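Local coordinates for histidine--tRNA ligase (Thermus thermophilus, PDB 1ADY), which catalyses the ATP-dependent attachment of histidine to tRNA(His), with release of AMP and diphosphate, at residues 101-106 and 129-134; 123-128 and 308-313. One frame throughout, in Å; residues are numbered along the deposited sequence.

Contact 1 (101-106 and 129-134). With HAM (histidyl-adenosine monophosphate), chain F.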
loop_
_atom_site.group_PDB
_atom_site.type_symbol
_atom_site.label_atom_id
_atom_site.label_comp_id
_atom_site.label_asym_id
_atom_site.label_seq_id
_atom_site.Cartn_x
_atom_site.Cartn_y
_atom_site.Cartn_z
ATOM N N PRO A 101 -24.997 -4.629 -9.416
ATOM C CA PRO A 101 -24.402 -4.061 -8.202
ATOM C C PRO A 101 -22.956 -3.626 -8.435
ATOM O O PRO A 101 -22.280 -4.134 -9.334
ATOM C CB PRO A 101 -24.483 -5.226 -7.215
ATOM C CG PRO A 101 -24.258 -6.412 -8.092
ATOM C CD PRO A 101 -25.095 -6.099 -9.316
ATOM N N VAL A 102 -22.497 -2.667 -7.641
ATOM C CA VAL A 102 -21.132 -2.171 -7.750
ATOM C C VAL A 102 -20.239 -2.894 -6.740
ATOM O O VAL A 102 -20.391 -2.724 -5.529
ATOM C CB VAL A 102 -21.080 -0.646 -7.521
ATOM C CG1 VAL A 102 -19.647 -0.160 -7.537
ATOM C CG2 VAL A 102 -21.883 0.068 -8.601
ATOM N N ARG A 103 -19.359 -3.759 -7.240
ATOM C CA ARG A 103 -18.435 -4.516 -6.389
ATOM C C ARG A 103 -17.081 -3.799 -6.299
ATOM O O ARG A 103 -16.482 -3.451 -7.324
ATOM C CB ARG A 103 -18.247 -5.935 -6.937
ATOM C CG ARG A 103 -19.505 -6.793 -6.905
ATOM C CD ARG A 103 -19.271 -8.143 -7.563
ATOM N NE ARG A 103 -20.428 -9.038 -7.479
ATOM C CZ ARG A 103 -21.497 -8.979 -8.273
ATOM N NH1 ARG A 103 -21.585 -8.060 -9.227
ATOM N NH2 ARG A 103 -22.476 -9.859 -8.127
ATOM N N LEU A 104 -16.598 -3.591 -5.076
ATOM C CA LEU A 104 -15.332 -2.898 -4.846
ATOM C C LEU A 104 -14.423 -3.679 -3.903
ATOM O O LEU A 104 -14.893 -4.321 -2.965
ATOM C CB LEU A 104 -15.587 -1.513 -4.232
ATOM C CG LEU A 104 -16.540 -0.548 -4.942
ATOM C CD1 LEU A 104 -16.734 0.700 -4.093
ATOM C CD2 LEU A 104 -16.001 -0.199 -6.320
ATOM N N TRP A 105 -13.118 -3.575 -4.116
ATOM C CA TRP A 105 -12.170 -4.269 -3.257
ATOM C C TRP A 105 -10.864 -3.487 -3.136
ATOM O O TRP A 105 -10.546 -2.649 -3.992
ATOM C CB TRP A 105 -11.882 -5.676 -3.801
ATOM C CG TRP A 105 -10.761 -5.719 -4.805
ATOM C CD1 TRP A 105 -10.846 -5.469 -6.144
ATOM C CD2 TRP A 105 -9.386 -6.005 -4.538
ATOM N NE1 TRP A 105 -9.607 -5.581 -6.728
ATOM C CE2 TRP A 105 -8.689 -5.911 -5.760
ATOM C CE3 TRP A 105 -8.669 -6.336 -3.376
ATOM C CZ2 TRP A 105 -7.318 -6.134 -5.862
ATOM C CZ3 TRP A 105 -7.303 -6.561 -3.476
ATOM C CH2 TRP A 105 -6.643 -6.458 -4.711
ATOM N N MET A 106 -10.100 -3.797 -2.091
ATOM C CA MET A 106 -8.810 -3.164 -1.841
ATOM C C MET A 106 -8.121 -3.915 -0.714
ATOM O O MET A 106 -8.720 -4.790 -0.085
ATOM C CB MET A 106 -8.986 -1.702 -1.415
ATOM C CG MET A 106 -9.456 -1.545 0.025
ATOM S SD MET A 106 -9.182 0.095 0.699
ATOM C CE MET A 106 -10.811 0.846 0.454
ATOM N N TYR A 129 -13.817 -6.490 0.752
ATOM C CA TYR A 129 -14.718 -6.690 -0.385
ATOM C C TYR A 129 -16.084 -6.081 -0.087
ATOM O O TYR A 129 -16.587 -6.214 1.028
ATOM C CB TYR A 129 -14.883 -8.175 -0.699
ATOM C CG TYR A 129 -16.000 -8.453 -1.669
ATOM C CD1 TYR A 129 -15.874 -8.133 -3.017
ATOM C CD2 TYR A 129 -17.195 -9.012 -1.233
ATOM C CE1 TYR A 129 -16.920 -8.360 -3.916
ATOM C CE2 TYR A 129 -18.248 -9.244 -2.117
ATOM C CZ TYR A 129 -18.106 -8.917 -3.458
ATOM O OH TYR A 129 -19.143 -9.143 -4.336
ATOM N N GLU A 130 -16.706 -5.499 -1.113
ATOM C CA GLU A 130 -17.999 -4.832 -1.000
ATOM C C GLU A 130 -18.876 -5.049 -2.230
ATOM O O GLU A 130 -18.382 -5.105 -3.360
ATOM C CB GLU A 130 -17.766 -3.326 -0.822
ATOM C CG GLU A 130 -18.338 -2.711 0.447
ATOM C CD GLU A 130 -17.814 -3.358 1.716
ATOM O OE1 GLU A 130 -18.180 -4.523 1.964
ATOM O OE2 GLU A 130 -17.064 -2.711 2.475
ATOM N N ALA A 131 -20.180 -5.163 -2.001
ATOM C CA ALA A 131 -21.165 -5.340 -3.071
ATOM C C ALA A 131 -22.304 -4.379 -2.748
ATOM O O ALA A 131 -23.123 -4.643 -1.865
ATOM C CB ALA A 131 -21.669 -6.778 -3.102
ATOM N N LEU A 132 -22.336 -3.250 -3.444
ATOM C CA LEU A 132 -23.342 -2.224 -3.190
ATOM C C LEU A 132 -24.420 -2.062 -4.262
ATOM O O LEU A 132 -24.185 -2.318 -5.446
ATOM C CB LEU A 132 -22.642 -0.882 -2.971
ATOM C CG LEU A 132 -21.596 -0.872 -1.857
ATOM C CD1 LEU A 132 -20.615 0.257 -2.056
ATOM C CD2 LEU A 132 -22.282 -0.750 -0.519
ATOM N N GLY A 133 -25.603 -1.629 -3.831
ATOM C CA GLY A 133 -26.704 -1.398 -4.747
ATOM C C GLY A 133 -27.810 -2.434 -4.852
ATOM O O GLY A 133 -28.717 -2.255 -5.662
ATOM N N SER A 134 -27.784 -3.483 -4.032
ATOM C CA SER A 134 -28.819 -4.515 -4.109
ATOM C C SER A 134 -29.071 -5.277 -2.809
ATOM O O SER A 134 -28.154 -5.532 -2.026
ATOM C CB SER A 134 -28.498 -5.503 -5.233
ATOM O OG SER A 134 -29.497 -6.504 -5.343
HETATM P P HAM F . -14.122 -6.445 11.825
HETATM O O1P HAM F . -14.052 -5.174 12.576
HETATM O O2P HAM F . -14.816 -7.550 12.519
HETATM O O3P HAM F . -14.767 -6.119 10.388
HETATM O "O5'" HAM F . -12.669 -7.040 11.518
HETATM C "C5'" HAM F . -12.536 -8.027 10.496
HETATM C "C4'" HAM F . -11.184 -8.712 10.552
HETATM O "O4'" HAM F . -10.144 -7.729 10.680
HETATM C "C3'" HAM F . -11.042 -9.591 11.778
HETATM O "O3'" HAM F . -11.593 -10.902 11.638
HETATM C "C2'" HAM F . -9.532 -9.701 11.842
HETATM O "O2'" HAM F . -9.011 -10.672 10.914
HETATM C "C1'" HAM F . -9.086 -8.296 11.462
HETATM N N9 HAM F . -8.773 -7.401 12.595
HETATM C C8 HAM F . -9.616 -6.599 13.271
HETATM N N7 HAM F . -9.014 -6.003 14.308
HETATM C C5 HAM F . -7.766 -6.467 14.229
HETATM C C6 HAM F . -6.732 -6.153 15.125
HETATM N N6 HAM F . -6.940 -5.357 16.138
HETATM N N1 HAM F . -5.528 -6.702 14.858
HETATM C C2 HAM F . -5.361 -7.520 13.820
HETATM N N3 HAM F . -6.352 -7.850 12.990
HETATM C C4 HAM F . -7.576 -7.307 13.188
HETATM C C HAM F . -14.782 -4.967 9.533
HETATM O O HAM F . -13.904 -4.126 9.623
HETATM C CA HAM F . -15.919 -4.748 8.539
HETATM N N HAM F . -15.859 -3.411 7.982
HETATM C CB HAM F . -15.862 -5.789 7.411
HETATM C CG HAM F . -16.950 -5.618 6.394
HETATM C CD2 HAM F . -16.902 -5.277 5.085
HETATM N ND1 HAM F . -18.288 -5.694 6.720
HETATM C CE1 HAM F . -19.013 -5.379 5.662
HETATM N NE2 HAM F . -18.197 -5.116 4.658
#
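The Tyr129 hydroxyl comes to an edge of the Arg103 guanidinium, near its plane, while the ring and guanidinium planes stand 32° apart. The two side chains run alongside each other and point the same way, and Tyr129 OH lies 3.4 Å from Arg103 CD. Arg103 CB approaches the tyrosine ring obliquely. Tyr129 has CG anti to the backbone N (chi1 169°), which carries its ring over the neighbouring strand; the arginine extends beyond it to a salt bridge with Glu142.

Beneath these groups the strands pair antiparallel. Val102 N donates to Leu132 O at 2.8 Å, and Leu132 N returns a nearly straight bond to Val102 O. Leu104 and Glu130 form the next hydrogen-bonded pair, with Glu130 N to Leu104 O at 2.8 Å.

Glu130 leaves the face that also carries Val102, Leu104 and Leu132, its chain bent at chi2 (58°), and its OE1 accepts a hydrogen bond from the imidazole NE2 of the histidyl-adenylate at 2.8 Å. OE2 is held by Asn128. Replacing Glu130 by an alanine removes this carboxylate, which would probably leave the imidazole of the histidyl group without this acceptor and Asn128 without its partner.

This is the hairpin of class II motif 2. Helix 137-153 covers the Arg103-Tyr129 face, helix 83-92 packs on Val102, Leu104 and Leu132, and strands 37-40 and 302-308 flank the pair.

Contact 2 (123-128 and 308-313); sequences QFHQVN and GVERVA. With HAM (histidyl-adenosine monophosphate), chain F.
His125 and Glu310 are brought together by their torsions: the histidine has CG anti to its carbonyl carbon (chi1 -60°), and the glutamate chain bends at chi2 (86°), so that its carboxylate folds back from the helix to the strand. There it takes two jobs. OE1 receives the backbone N of His125 on its syn lone pair, at 3.0 Å and almost straight. OE2 is met by ND1 of the same residue, also at 3.0 Å; it sits at the edge of the imidazole, in the ring plane, and is met on its syn side, though from somewhat out of the carboxylate plane. Gripped at both its backbone N and its ring by one carboxylate, His125 is probably held in this rotation. Val309 N closes the joint from the helix side by donating to His125 O at 2.8 Å, and Val309 CG2 packs against Val127 CG2.

Gly308, the N-cap residue, pairs with Gln126 across the sheet. Its N donates to the ribose O2' of the histidyl-adenylate at 2.9 Å, and a CB at this position would run into that hydroxyl. The strand and the helix also clasp the adenine between them. The Phe124 ring lies over one face, with HAM C5 3.7 Å above the ring plane, and the Arg311 guanidinium lies against the opposite face, with HAM N3 4.0 Å above its plane. This sandwich of a motif 2 phenylalanine and a motif 3 arginine is a hallmark of class II synthetases.

The short helix axis stands at 88° to the strand. Helix 309-318 follows directly on strand 302-308, which neighbours 123-132 in the catalytic sheet; strand 102-111 lies along the other side of 123-132. Helix 14-33 covers Val127 and Val309. At the far end of the strand, Gln123 hydrogen-bonds to Ile43 of the second subunit.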
loop_
_atom_site.group_PDB
_atom_site.type_symbol
_atom_site.label_atom_id
_atom_site.label_comp_id
_atom_site.label_asym_id
_atom_site.label_seq_id
_atom_site.Cartn_x
_atom_site.Cartn_y
_atom_site.Cartn_z
ATOM N N GLN A 123 -1.813 -1.346 14.138
ATOM C CA GLN A 123 -1.815 -1.136 12.700
ATOM C C GLN A 123 -1.763 -2.517 12.075
ATOM O O GLN A 123 -0.774 -3.245 12.220
ATOM C CB GLN A 123 -0.617 -0.327 12.198
ATOM C CG GLN A 123 -0.720 -0.095 10.686
ATOM C CD GLN A 123 0.533 0.467 10.054
ATOM O OE1 GLN A 123 1.012 1.535 10.429
ATOM N NE2 GLN A 123 1.051 -0.234 9.058
ATOM N N PHE A 124 -2.844 -2.883 11.403
ATOM C CA PHE A 124 -2.932 -4.173 10.753
ATOM C C PHE A 124 -3.337 -3.934 9.311
ATOM O O PHE A 124 -3.552 -2.792 8.904
ATOM C CB PHE A 124 -3.947 -5.060 11.476
ATOM C CG PHE A 124 -5.258 -4.379 11.758
ATOM C CD1 PHE A 124 -5.390 -3.522 12.844
ATOM C CD2 PHE A 124 -6.358 -4.588 10.933
ATOM C CE1 PHE A 124 -6.601 -2.886 13.102
ATOM C CE2 PHE A 124 -7.570 -3.955 11.185
ATOM C CZ PHE A 124 -7.692 -3.102 12.270
ATOM N N HIS A 125 -3.404 -5.004 8.528
ATOM C CA HIS A 125 -3.782 -4.901 7.122
ATOM C C HIS A 125 -4.882 -5.908 6.815
ATOM O O HIS A 125 -4.803 -7.062 7.241
ATOM C CB HIS A 125 -2.579 -5.198 6.223
ATOM C CG HIS A 125 -1.421 -4.275 6.432
ATOM N ND1 HIS A 125 -0.524 -4.433 7.466
ATOM C CD2 HIS A 125 -1.008 -3.191 5.735
ATOM C CE1 HIS A 125 0.394 -3.484 7.395
ATOM N NE2 HIS A 125 0.122 -2.719 6.353
ATOM N N GLN A 126 -5.883 -5.483 6.055
ATOM C CA GLN A 126 -6.983 -6.372 5.700
ATOM C C GLN A 126 -7.448 -6.205 4.262
ATOM O O GLN A 126 -7.319 -5.126 3.683
ATOM C CB GLN A 126 -8.172 -6.172 6.648
ATOM C CG GLN A 126 -8.882 -4.826 6.529
ATOM C CD GLN A 126 -10.060 -4.675 7.498
ATOM O OE1 GLN A 126 -10.012 -5.144 8.639
ATOM N NE2 GLN A 126 -11.114 -4.000 7.044
ATOM N N VAL A 127 -7.923 -7.300 3.675
ATOM C CA VAL A 127 -8.453 -7.286 2.313
ATOM C C VAL A 127 -9.932 -7.008 2.514
ATOM O O VAL A 127 -10.578 -7.652 3.345
ATOM C CB VAL A 127 -8.242 -8.643 1.608
ATOM C CG1 VAL A 127 -8.955 -8.662 0.267
ATOM C CG2 VAL A 127 -6.753 -8.903 1.421
ATOM N N ASN A 128 -10.473 -6.061 1.763
ATOM C CA ASN A 128 -11.863 -5.673 1.927
ATOM C C ASN A 128 -12.674 -5.811 0.654
ATOM O O ASN A 128 -12.285 -5.287 -0.386
ATOM C CB ASN A 128 -11.895 -4.218 2.410
ATOM C CG ASN A 128 -13.262 -3.787 2.895
ATOM O OD1 ASN A 128 -13.535 -3.798 4.099
ATOM N ND2 ASN A 128 -14.108 -3.343 1.970
ATOM N N GLY A 308 -8.183 -10.177 8.129
ATOM C CA GLY A 308 -6.875 -9.712 8.547
ATOM C C GLY A 308 -5.751 -10.527 7.947
ATOM O O GLY A 308 -5.584 -11.708 8.258
ATOM N N VAL A 309 -4.951 -9.877 7.109
ATOM C CA VAL A 309 -3.827 -10.524 6.447
ATOM C C VAL A 309 -2.864 -11.163 7.453
ATOM O O VAL A 309 -2.327 -12.251 7.214
ATOM C CB VAL A 309 -3.055 -9.524 5.568
ATOM C CG1 VAL A 309 -1.963 -10.243 4.788
ATOM C CG2 VAL A 309 -4.012 -8.810 4.624
ATOM N N GLU A 310 -2.672 -10.502 8.590
ATOM C CA GLU A 310 -1.783 -11.025 9.624
ATOM C C GLU A 310 -2.342 -12.342 10.168
ATOM O O GLU A 310 -1.630 -13.345 10.235
ATOM C CB GLU A 310 -1.611 -10.014 10.763
ATOM C CG GLU A 310 -0.767 -8.790 10.415
ATOM C CD GLU A 310 -1.550 -7.659 9.765
ATOM O OE1 GLU A 310 -2.773 -7.804 9.547
ATOM O OE2 GLU A 310 -0.936 -6.606 9.483
ATOM N N ARG A 311 -3.628 -12.336 10.518
ATOM C CA ARG A 311 -4.303 -13.518 11.049
ATOM C C ARG A 311 -4.162 -14.648 10.033
ATOM O O ARG A 311 -3.748 -15.755 10.379
ATOM C CB ARG A 311 -5.789 -13.219 11.289
ATOM C CG ARG A 311 -6.080 -12.136 12.328
ATOM C CD ARG A 311 -6.150 -12.710 13.732
ATOM N NE ARG A 311 -6.513 -11.718 14.750
ATOM C CZ ARG A 311 -7.731 -11.196 14.906
ATOM N NH1 ARG A 311 -8.733 -11.553 14.113
ATOM N NH2 ARG A 311 -7.960 -10.349 15.896
ATOM N N VAL A 312 -4.461 -14.344 8.770
ATOM C CA VAL A 312 -4.364 -15.328 7.700
ATOM C C VAL A 312 -2.949 -15.894 7.618
ATOM O O VAL A 312 -2.763 -17.100 7.414
ATOM C CB VAL A 312 -4.759 -14.718 6.348
ATOM C CG1 VAL A 312 -4.742 -15.785 5.261
ATOM C CG2 VAL A 312 -6.131 -14.103 6.450
ATOM N N ALA A 313 -1.954 -15.030 7.808
ATOM C CA ALA A 313 -0.557 -15.451 7.768
ATOM C C ALA A 313 -0.286 -16.458 8.887
ATOM O O ALA A 313 0.370 -17.482 8.667
ATOM C CB ALA A 313 0.366 -14.243 7.903
HETATM P P HAM F . -14.122 -6.445 11.825
HETATM O O1P HAM F . -14.052 -5.174 12.576
HETATM O O2P HAM F . -14.816 -7.550 12.519
HETATM O O3P HAM F . -14.767 -6.119 10.388
HETATM O "O5'" HAM F . -12.669 -7.040 11.518
HETATM C "C5'" HAM F . -12.536 -8.027 10.496
HETATM C "C4'" HAM F . -11.184 -8.712 10.552
HETATM O "O4'" HAM F . -10.144 -7.729 10.680
HETATM C "C3'" HAM F . -11.042 -9.591 11.778
HETATM O "O3'" HAM F . -11.593 -10.902 11.638
HETATM C "C2'" HAM F . -9.532 -9.701 11.842
HETATM O "O2'" HAM F . -9.011 -10.672 10.914
HETATM C "C1'" HAM F . -9.086 -8.296 11.462
HETATM N N9 HAM F . -8.773 -7.401 12.595
HETATM C C8 HAM F . -9.616 -6.599 13.271
HETATM N N7 HAM F . -9.014 -6.003 14.308
HETATM C C5 HAM F . -7.766 -6.467 14.229
HETATM C C6 HAM F . -6.732 -6.153 15.125
HETATM N N6 HAM F . -6.940 -5.357 16.138
HETATM N N1 HAM F . -5.528 -6.702 14.858
HETATM C C2 HAM F . -5.361 -7.520 13.820
HETATM N N3 HAM F . -6.352 -7.850 12.990
HETATM C C4 HAM F . -7.576 -7.307 13.188
HETATM C C HAM F . -14.782 -4.967 9.533
HETATM O O HAM F . -13.904 -4.126 9.623
HETATM C CA HAM F . -15.919 -4.748 8.539
HETATM N N HAM F . -15.859 -3.411 7.982
HETATM C CB HAM F . -15.862 -5.789 7.411
HETATM C CG HAM F . -16.950 -5.618 6.394
HETATM C CD2 HAM F . -16.902 -5.277 5.085
HETATM N ND1 HAM F . -18.288 -5.694 6.720
HETATM C CE1 HAM F . -19.013 -5.379 5.662
HETATM N NE2 HAM F . -18.197 -5.116 4.658
#

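Strand 123-132 carries both contacts, whose centres lie 19 Å apart, and each serves one end of the same histidyl-adenylate. Contact 1 holds the histidine end through Glu130, whereas contact 2 holds the adenine and ribose; Glu130 OE1 and Gly308 N, their respective anchors, are 13.0 Å apart. The two meet where the segments join: Asn128 N probably donates to Met106 O at 2.8 Å, continuing the hairpin pairing from one contact into the other. Asn128, at the end of contact 2, thus also supports Glu130 in contact 1, probably helping to position the carboxylate that accepts from the ligand's imidazole. Motifs 2 and 3 thus share one sheet beneath the intermediate.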